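Local coordinates for protein pseudoaglycone deacetylase Dbv21 (Actinoplanes teichomyceticus, PDB 3DFI) that binds zinc and probably removes an acetyl group from the pseudoaglycone of the glycopeptide antibiotic A40926 during its biosynthesis, at residues A31-G36 and R216-Q221; E246-A251 and G255-T260; G89-R94 and E138-E143. All coordinates share one frame; numbering follows the deposited sequence.

Contact 1 of 3, residues A31-G36 and R216-Q221; sequences AEQDGG and RTRKFQ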
loop_
_atom_site.group_PDB
_atom_site.type_symbol
_atom_site.label_atom_id
_atom_site.label_comp_id
_atom_site.label_asym_id
_atom_site.label_seq_id
_atom_site.Cartn_x
_atom_site.Cartn_y
_atom_site.Cartn_z
ATOM N N ALA A 31 3.406 3.461 -14.788
ATOM C CA ALA A 31 4.472 4.465 -14.633
ATOM C C ALA A 31 5.795 3.908 -15.144
ATOM O O ALA A 31 6.515 4.592 -15.848
ATOM C CB ALA A 31 4.599 4.928 -13.183
ATOM N N GLU A 32 6.082 2.647 -14.809
ATOM C CA GLU A 32 7.305 1.990 -15.267
ATOM C C GLU A 32 7.320 1.770 -16.795
ATOM O O GLU A 32 8.342 2.002 -17.461
ATOM C CB GLU A 32 7.536 0.685 -14.495
ATOM C CG GLU A 32 8.922 0.077 -14.690
ATOM C CD GLU A 32 8.948 -1.057 -15.722
ATOM O OE1 GLU A 32 9.958 -1.801 -15.757
ATOM O OE2 GLU A 32 7.970 -1.220 -16.490
ATOM N N GLN A 33 6.178 1.347 -17.339
ATOM C CA GLN A 33 6.009 1.194 -18.790
ATOM C C GLN A 33 6.193 2.528 -19.509
ATOM O O GLN A 33 6.669 2.558 -20.647
ATOM C CB GLN A 33 4.631 0.627 -19.133
ATOM C CG GLN A 33 4.415 -0.831 -18.756
ATOM C CD GLN A 33 2.943 -1.184 -18.602
ATOM O OE1 GLN A 33 2.066 -0.572 -19.224
ATOM N NE2 GLN A 33 2.665 -2.175 -17.766
ATOM N N ASP A 34 5.810 3.619 -18.840
ATOM C CA ASP A 34 5.922 4.975 -19.396
ATOM C C ASP A 34 7.331 5.566 -19.256
ATOM O O ASP A 34 7.597 6.648 -19.762
ATOM C CB ASP A 34 4.888 5.932 -18.765
ATOM C CG ASP A 34 3.452 5.662 -19.227
ATOM O OD1 ASP A 34 3.254 4.996 -20.263
ATOM O OD2 ASP A 34 2.512 6.120 -18.545
ATOM N N GLY A 35 8.214 4.864 -18.547
ATOM C CA GLY A 35 9.618 5.256 -18.431
ATOM C C GLY A 35 10.016 5.840 -17.088
ATOM O O GLY A 35 11.157 6.298 -16.914
ATOM N N GLY A 36 9.077 5.838 -16.146
ATOM C CA GLY A 36 9.326 6.343 -14.807
ATOM C C GLY A 36 10.009 5.331 -13.895
ATOM O O GLY A 36 10.225 4.171 -14.262
ATOM N N ARG A 216 -2.745 -3.634 -16.255
ATOM C CA ARG A 216 -3.719 -4.390 -15.452
ATOM C C ARG A 216 -3.318 -5.864 -15.339
ATOM O O ARG A 216 -3.409 -6.457 -14.264
ATOM C CB ARG A 216 -5.125 -4.252 -16.049
ATOM C CG ARG A 216 -6.179 -5.206 -15.492
ATOM C CD ARG A 216 -7.279 -5.392 -16.520
ATOM N NE ARG A 216 -8.156 -6.540 -16.285
ATOM C CZ ARG A 216 -7.824 -7.824 -16.437
ATOM N NH1 ARG A 216 -8.736 -8.758 -16.206
ATOM N NH2 ARG A 216 -6.592 -8.189 -16.791
ATOM N N THR A 217 -2.888 -6.443 -16.457
ATOM C CA THR A 217 -2.375 -7.818 -16.486
ATOM C C THR A 217 -1.172 -7.957 -15.542
ATOM O O THR A 217 -1.104 -8.901 -14.735
ATOM C CB THR A 217 -2.080 -8.270 -17.950
ATOM O OG1 THR A 217 -3.320 -8.394 -18.652
ATOM C CG2 THR A 217 -1.374 -9.618 -18.014
ATOM N N ARG A 218 -0.248 -7.003 -15.602
ATOM C CA ARG A 218 0.902 -7.030 -14.699
ATOM C C ARG A 218 0.516 -6.878 -13.223
ATOM O O ARG A 218 1.102 -7.542 -12.363
ATOM C CB ARG A 218 1.944 -5.995 -15.093
ATOM C CG ARG A 218 2.633 -6.324 -16.417
ATOM C CD ARG A 218 3.518 -5.160 -16.819
ATOM N NE ARG A 218 4.776 -5.201 -16.083
ATOM C CZ ARG A 218 5.603 -4.185 -15.928
ATOM N NH1 ARG A 218 6.720 -4.366 -15.250
ATOM N NH2 ARG A 218 5.317 -2.995 -16.434
ATOM N N LYS A 219 -0.467 -6.020 -12.931
ATOM C CA LYS A 219 -0.975 -5.894 -11.550
ATOM C C LYS A 219 -1.492 -7.255 -11.013
ATOM O O LYS A 219 -1.122 -7.670 -9.917
ATOM C CB LYS A 219 -2.101 -4.866 -11.483
ATOM C CG LYS A 219 -2.689 -4.702 -10.087
ATOM C CD LYS A 219 -3.964 -3.840 -10.059
ATOM C CE LYS A 219 -4.416 -3.651 -8.616
ATOM N NZ LYS A 219 -5.369 -2.512 -8.398
ATOM N N PHE A 220 -2.373 -7.907 -11.772
ATOM C CA PHE A 220 -3.056 -9.111 -11.307
ATOM C C PHE A 220 -2.037 -10.253 -11.120
ATOM O O PHE A 220 -2.098 -11.011 -10.146
ATOM C CB PHE A 220 -4.196 -9.503 -12.266
ATOM C CG PHE A 220 -5.464 -8.649 -12.139
ATOM C CD1 PHE A 220 -6.654 -9.063 -12.753
ATOM C CD2 PHE A 220 -5.480 -7.463 -11.429
ATOM C CE1 PHE A 220 -7.821 -8.296 -12.655
ATOM C CE2 PHE A 220 -6.647 -6.672 -11.334
ATOM C CZ PHE A 220 -7.804 -7.083 -11.935
ATOM N N GLN A 221 -1.065 -10.328 -12.021
ATOM C CA GLN A 221 0.006 -11.315 -11.913
ATOM C C GLN A 221 0.877 -11.080 -10.681
ATOM O O GLN A 221 1.192 -12.013 -9.951
ATOM C CB GLN A 221 0.837 -11.357 -13.209
ATOM C CG GLN A 221 1.833 -12.512 -13.283
ATOM C CD GLN A 221 1.176 -13.890 -13.406
ATOM O OE1 GLN A 221 0.153 -14.059 -14.083
ATOM N NE2 GLN A 221 1.785 -14.888 -12.765
#
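Arg218 reaches from helix 213-223 to the last turn of helix 19-33 and forms a salt bridge with Glu32. Its NH2 donates to Glu32 OE2 at 3.2 Å, with an N-H...O angle of 154°. The approach is from above the carboxylate plane, 45° out of it. The two side chains cross at about a right angle. Gln33 lies alongside the same arginine, pointing the other way. Its CG is 3.3 Å from Arg218 NH2, and its CD lies at the guanidinium edge, in the plane of the group.

Torsions set this up. Arg218 turns at chi3 (80°), which swings the guanidinium toward Glu32. Glu32 has CG opposite its backbone N, and the bend at chi2 brings the carboxylate to the arginine. NH1 of Arg218 also donates to the backbone O of Gln85 on helix 71-86, which helps fix the rotation of the guanidinium. Arg218 thus joins three helices.

The backbones stay well apart, with Gln33 CA and Arg218 CA 10.5 Å from each other. Just beyond Gln33, Gly35, with positive phi, forms a Schellman motif with the last turn. The arrangement is a surface salt bridge between helices of a single alpha-beta domain, away from the zinc site.

Contact 2 of 3, residues E246-A251 and G255-T260; sequences EHARNA and GGYNET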
loop_
_atom_site.group_PDB
_atom_site.type_symbol
_atom_site.label_atom_id
_atom_site.label_comp_id
_atom_site.label_asym_id
_atom_site.label_seq_id
_atom_site.Cartn_x
_atom_site.Cartn_y
_atom_site.Cartn_z
ATOM N N GLU A 246 -14.752 -5.359 -11.391
ATOM C CA GLU A 246 -16.092 -4.802 -11.210
ATOM C C GLU A 246 -16.013 -3.439 -10.529
ATOM O O GLU A 246 -16.700 -2.505 -10.951
ATOM C CB GLU A 246 -16.955 -5.744 -10.383
ATOM C CG GLU A 246 -18.278 -5.141 -9.913
ATOM C CD GLU A 246 -19.040 -6.062 -8.973
ATOM O OE1 GLU A 246 -18.405 -6.692 -8.089
ATOM O OE2 GLU A 246 -20.276 -6.154 -9.116
ATOM N N HIS A 247 -15.192 -3.338 -9.478
ATOM C CA HIS A 247 -14.990 -2.066 -8.763
ATOM C C HIS A 247 -14.537 -0.962 -9.727
ATOM O O HIS A 247 -15.228 0.111 -9.784
ATOM C CB HIS A 247 -13.975 -2.210 -7.609
ATOM C CG HIS A 247 -13.753 -0.929 -6.848
ATOM N ND1 HIS A 247 -14.700 -0.393 -5.999
ATOM C CD2 HIS A 247 -12.699 -0.075 -6.824
ATOM C CE1 HIS A 247 -14.245 0.740 -5.495
ATOM N NE2 HIS A 247 -13.027 0.949 -5.968
ATOM N N ALA A 248 -13.378 -1.258 -10.486
ATOM C CA ALA A 248 -12.853 -0.359 -11.513
ATOM C C ALA A 248 -13.933 0.019 -12.522
ATOM O O ALA A 248 -14.081 1.196 -12.894
ATOM C CB ALA A 248 -11.691 -1.027 -12.228
ATOM N N ARG A 249 -14.684 -0.994 -12.951
ATOM C CA ARG A 249 -15.774 -0.831 -13.906
ATOM C C ARG A 249 -16.850 0.133 -13.395
ATOM O O ARG A 249 -17.293 1.005 -14.155
ATOM C CB ARG A 249 -16.375 -2.204 -14.242
ATOM C CG ARG A 249 -17.545 -2.216 -15.231
ATOM C CD ARG A 249 -18.901 -2.130 -14.498
ATOM N NE ARG A 249 -19.900 -2.997 -15.133
ATOM C CZ ARG A 249 -20.819 -2.582 -16.022
ATOM N NH1 ARG A 249 -20.867 -1.272 -16.327
ATOM N NH2 ARG A 249 -21.679 -3.465 -16.541
ATOM N N ASN A 250 -17.275 -0.037 -12.110
ATOM C CA ASN A 250 -18.293 0.832 -11.506
ATOM C C ASN A 250 -17.904 2.301 -11.589
ATOM O O ASN A 250 -18.764 3.144 -11.816
ATOM C CB ASN A 250 -18.552 0.469 -10.034
ATOM C CG ASN A 250 -19.326 -0.851 -9.850
ATOM O OD1 ASN A 250 -20.004 -1.364 -10.769
ATOM N ND2 ASN A 250 -19.223 -1.396 -8.634
ATOM N N ALA A 251 -16.608 2.593 -11.419
ATOM C CA ALA A 251 -16.100 3.971 -11.404
ATOM C C ALA A 251 -16.008 4.602 -12.794
ATOM O O ALA A 251 -16.040 5.824 -12.914
ATOM C CB ALA A 251 -14.754 4.037 -10.709
ATOM N N GLY A 255 -14.441 2.769 -19.877
ATOM C CA GLY A 255 -13.035 3.095 -20.148
ATOM C C GLY A 255 -11.888 2.298 -19.554
ATOM O O GLY A 255 -10.826 2.866 -19.284
ATOM N N GLY A 256 -12.071 0.994 -19.359
ATOM C CA GLY A 256 -10.967 0.133 -18.934
ATOM C C GLY A 256 -10.500 0.290 -17.491
ATOM O O GLY A 256 -11.059 1.077 -16.726
ATOM N N TYR A 257 -9.464 -0.473 -17.129
ATOM C CA TYR A 257 -8.990 -0.543 -15.746
ATOM C C TYR A 257 -8.426 0.774 -15.226
ATOM O O TYR A 257 -7.755 1.528 -15.948
ATOM C CB TYR A 257 -7.991 -1.693 -15.522
ATOM C CG TYR A 257 -7.867 -2.010 -14.054
ATOM C CD1 TYR A 257 -8.902 -2.656 -13.386
ATOM C CD2 TYR A 257 -6.741 -1.616 -13.319
ATOM C CE1 TYR A 257 -8.824 -2.923 -12.041
ATOM C CE2 TYR A 257 -6.651 -1.872 -11.954
ATOM C CZ TYR A 257 -7.702 -2.527 -11.329
ATOM O OH TYR A 257 -7.657 -2.775 -9.995
ATOM N N ASN A 258 -8.721 1.023 -13.953
ATOM C CA ASN A 258 -8.416 2.268 -13.295
ATOM C C ASN A 258 -8.373 2.119 -11.772
ATOM O O ASN A 258 -8.964 1.193 -11.186
ATOM C CB ASN A 258 -9.417 3.360 -13.725
ATOM C CG ASN A 258 -10.841 3.029 -13.352
ATOM O OD1 ASN A 258 -11.594 2.460 -14.153
ATOM N ND2 ASN A 258 -11.221 3.356 -12.132
ATOM N N GLU A 259 -7.655 3.046 -11.154
ATOM C CA GLU A 259 -7.461 3.129 -9.718
ATOM C C GLU A 259 -7.679 4.612 -9.288
ATOM O O GLU A 259 -7.353 5.550 -10.036
ATOM C CB GLU A 259 -6.052 2.624 -9.369
ATOM C CG GLU A 259 -5.787 1.145 -9.813
ATOM C CD GLU A 259 -4.325 0.708 -9.721
ATOM O OE1 GLU A 259 -3.408 1.550 -9.936
ATOM O OE2 GLU A 259 -4.085 -0.489 -9.432
ATOM N N THR A 260 -8.249 4.811 -8.100
ATOM C CA THR A 260 -8.606 6.146 -7.593
ATOM C C THR A 260 -7.587 6.654 -6.583
ATOM O O THR A 260 -7.157 5.915 -5.679
ATOM C CB THR A 260 -9.984 6.106 -6.901
ATOM O OG1 THR A 260 -10.961 5.653 -7.830
ATOM C CG2 THR A 260 -10.395 7.463 -6.372
#
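The backbones of Ala248 and Asn258 come close, with their CA atoms 5.5 Å apart. Helix 240-251 ends here, and the chain turns back through Gly255 and Gly256 to start strand 258-266. The last helical turn and the first strand residues therefore pack together after a very short connection.

Ala248 is the main point of contact. Its CB approaches the CD1-CE1 bond of the Tyr257 ring obliquely, 3.4 Å from CD1 and equally near CE1. The tyrosine CB points away from the helix. The ring comes back to it because CG lies opposite the backbone N (chi1 -162°). Beside Ala248, Asn258 CG sits between backbone N and carbonyl carbon (chi1 62°), which carries the amide group to the carbonyl of Ala248. Ala251 CB touches the same amide group.

The far end of Tyr257 is polar: its OH is hydrogen-bonded to Lys219 on helix 213-223. Glu259, which also points away from the helix, forms a salt bridge with that lysine.

The contact combines a methyl-on-ring contact with an amide group set against a helix-end carbonyl. The small methyl probably lets the helix end come close to the chain leading into the strand, while Lys219 satisfies polar groups of Tyr257 and Glu259.

Contact 3 of 3, residues G89-R94 and E138-E143; sequences GHRHGR and ESMIAE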
loop_
_atom_site.group_PDB
_atom_site.type_symbol
_atom_site.label_atom_id
_atom_site.label_comp_id
_atom_site.label_asym_id
_atom_site.label_seq_id
_atom_site.Cartn_x
_atom_site.Cartn_y
_atom_site.Cartn_z
ATOM N N GLY A 89 11.298 -1.064 -7.621
ATOM C CA GLY A 89 12.233 -1.323 -6.519
ATOM C C GLY A 89 11.452 -1.583 -5.243
ATOM O O GLY A 89 10.302 -1.135 -5.129
ATOM N N HIS A 90 12.046 -2.351 -4.316
ATOM C CA HIS A 90 11.472 -2.588 -2.975
ATOM C C HIS A 90 12.396 -2.029 -1.894
ATOM O O HIS A 90 13.600 -2.052 -2.062
ATOM C CB HIS A 90 11.232 -4.077 -2.699
ATOM C CG HIS A 90 12.479 -4.919 -2.753
ATOM N ND1 HIS A 90 13.224 -5.233 -1.632
ATOM C CD2 HIS A 90 13.122 -5.487 -3.800
ATOM C CE1 HIS A 90 14.259 -5.977 -1.984
ATOM N NE2 HIS A 90 14.223 -6.146 -3.292
ATOM N N ARG A 91 11.834 -1.545 -0.787
ATOM C CA ARG A 91 12.635 -1.219 0.391
ATOM C C ARG A 91 11.811 -1.667 1.613
ATOM O O ARG A 91 10.587 -1.419 1.682
ATOM C CB ARG A 91 13.068 0.285 0.398
ATOM C CG ARG A 91 14.549 0.470 0.804
ATOM C CD ARG A 91 15.563 0.813 -0.308
ATOM N NE ARG A 91 15.342 0.032 -1.506
ATOM C CZ ARG A 91 15.800 0.339 -2.718
ATOM N NH1 ARG A 91 15.498 -0.463 -3.732
ATOM N NH2 ARG A 91 16.529 1.433 -2.919
ATOM N N HIS A 92 12.437 -2.417 2.515
ATOM C CA HIS A 92 11.717 -2.992 3.661
ATOM C C HIS A 92 11.996 -2.291 4.992
ATOM O O HIS A 92 13.143 -2.220 5.432
ATOM C CB HIS A 92 11.961 -4.513 3.714
ATOM C CG HIS A 92 11.299 -5.246 2.582
ATOM N ND1 HIS A 92 11.774 -6.432 2.068
ATOM C CD2 HIS A 92 10.213 -4.922 1.835
ATOM C CE1 HIS A 92 10.987 -6.831 1.080
ATOM N NE2 HIS A 92 10.027 -5.933 0.921
ATOM N N GLY A 93 10.943 -1.733 5.598
ATOM C CA GLY A 93 11.051 -0.962 6.854
ATOM C C GLY A 93 11.143 -1.855 8.087
ATOM O O GLY A 93 10.946 -3.085 8.007
ATOM N N ARG A 94 11.433 -1.249 9.232
ATOM C CA ARG A 94 11.804 -1.996 10.434
ATOM C C ARG A 94 10.646 -2.297 11.398
ATOM O O ARG A 94 10.852 -2.944 12.426
ATOM C CB ARG A 94 12.904 -1.229 11.201
ATOM C CG ARG A 94 12.474 0.094 11.775
ATOM C CD ARG A 94 13.717 0.913 12.220
ATOM N NE ARG A 94 13.363 2.300 12.436
ATOM C CZ ARG A 94 13.418 2.893 13.622
ATOM N NH1 ARG A 94 13.834 2.210 14.683
ATOM N NH2 ARG A 94 13.068 4.154 13.742
ATOM N N GLU A 138 11.107 10.278 6.045
ATOM C CA GLU A 138 11.978 11.379 5.648
ATOM C C GLU A 138 13.323 10.850 5.134
ATOM O O GLU A 138 13.810 11.302 4.101
ATOM C CB GLU A 138 12.155 12.421 6.775
ATOM C CG GLU A 138 10.810 13.143 7.072
ATOM C CD GLU A 138 10.892 14.332 8.002
ATOM O OE1 GLU A 138 12.003 14.685 8.434
ATOM O OE2 GLU A 138 9.826 14.935 8.289
ATOM N N SER A 139 13.917 9.898 5.847
ATOM C CA SER A 139 15.194 9.301 5.428
ATOM C C SER A 139 15.041 8.643 4.052
ATOM O O SER A 139 15.904 8.800 3.192
ATOM C CB SER A 139 15.671 8.264 6.451
ATOM O OG SER A 139 15.929 8.877 7.692
ATOM N N MET A 140 13.931 7.940 3.840
ATOM C CA MET A 140 13.643 7.330 2.539
ATOM C C MET A 140 13.464 8.360 1.389
ATOM O O MET A 140 13.985 8.163 0.284
ATOM C CB MET A 140 12.456 6.356 2.638
ATOM C CG MET A 140 12.384 5.324 1.511
ATOM S SD MET A 140 13.685 4.032 1.613
ATOM C CE MET A 140 15.039 4.676 0.694
ATOM N N ILE A 141 12.769 9.465 1.661
ATOM C CA ILE A 141 12.626 10.559 0.682
ATOM C C ILE A 141 13.972 11.182 0.289
ATOM O O ILE A 141 14.254 11.367 -0.892
ATOM C CB ILE A 141 11.661 11.646 1.194
ATOM C CG1 ILE A 141 10.240 11.064 1.311
ATOM C CG2 ILE A 141 11.739 12.927 0.306
ATOM C CD1 ILE A 141 9.238 11.979 1.979
ATOM N N ALA A 142 14.800 11.497 1.280
ATOM C CA ALA A 142 16.118 12.042 1.020
ATOM C C ALA A 142 16.899 11.090 0.113
ATOM O O ALA A 142 17.539 11.504 -0.848
ATOM C CB ALA A 142 16.854 12.266 2.334
ATOM N N GLU A 143 16.808 9.799 0.409
ATOM C CA GLU A 143 17.551 8.791 -0.324
ATOM C C GLU A 143 17.036 8.563 -1.758
ATOM O O GLU A 143 17.839 8.424 -2.685
ATOM C CB GLU A 143 17.526 7.476 0.455
ATOM C CG GLU A 143 18.606 6.520 0.034
ATOM C CD GLU A 143 18.650 5.294 0.918
ATOM O OE1 GLU A 143 18.155 4.235 0.467
ATOM O OE2 GLU A 143 19.171 5.411 2.060
#
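Arg91 folds back on itself through bends at chi2 (105°) and chi3 (-43°), and this lays its aliphatic part against Met140. Met140 has CG opposite its backbone N (chi1 -159°) and then bends at chi2 and chi3, which brings the sulfur and the methyl to the arginine. The two side chains cross at about a right angle. Met140 SD sits 3.8 Å from Arg91 CG and 4.0 Å from Arg91 CB. The methionine CE is 4.0 Å from Arg91 CD.

The same bends turn the guanidinium back to its own strand. NE and NH1 both donate to the backbone O of His90, at 2.8 Å from NE and 3.0 Å from NH1. They come from one face of the carbonyl. This side-on grip holds the head in place and presents the methylene chain to the helix. Glu143, one turn after Met140, approaches only loosely. Its OE1 is 4.7 Å from Arg91 NH2, which would allow a weak electrostatic attraction.

Both Arg91 and Met140 also pack on Phe41 of strand 37-42. Here Met140 of helix 126-144 packs against the outermost strand 89-92 and its neighbour 37-42. This is helix-on-sheet packing in the alpha-beta fold, within the GlcNAc-PI de-N-acetylase family region and away from the zinc.

How the contacts relate
Contact 2 is the buried one. Contact 1 lies at the surface and contact 3 is partly buried. Contact 1 joins helices by charge. Contact 3 is aliphatic and thioether packing of a helix on a strand, while contact 2 mixes apolar and polar groups where a helix meets the start of a strand. The strands of contacts 2 and 3 belong to the same mixed sheet, but the contacts lie on opposite sides of the chain's centre, about 30 Å apart between centres. Contacts 1 and 2 touch directly: Lys219 of contact 1 bonds to Glu259 and Tyr257 of contact 2. Contact 3 touches neither, and its nearest atoms are about 8 Å from contact 1.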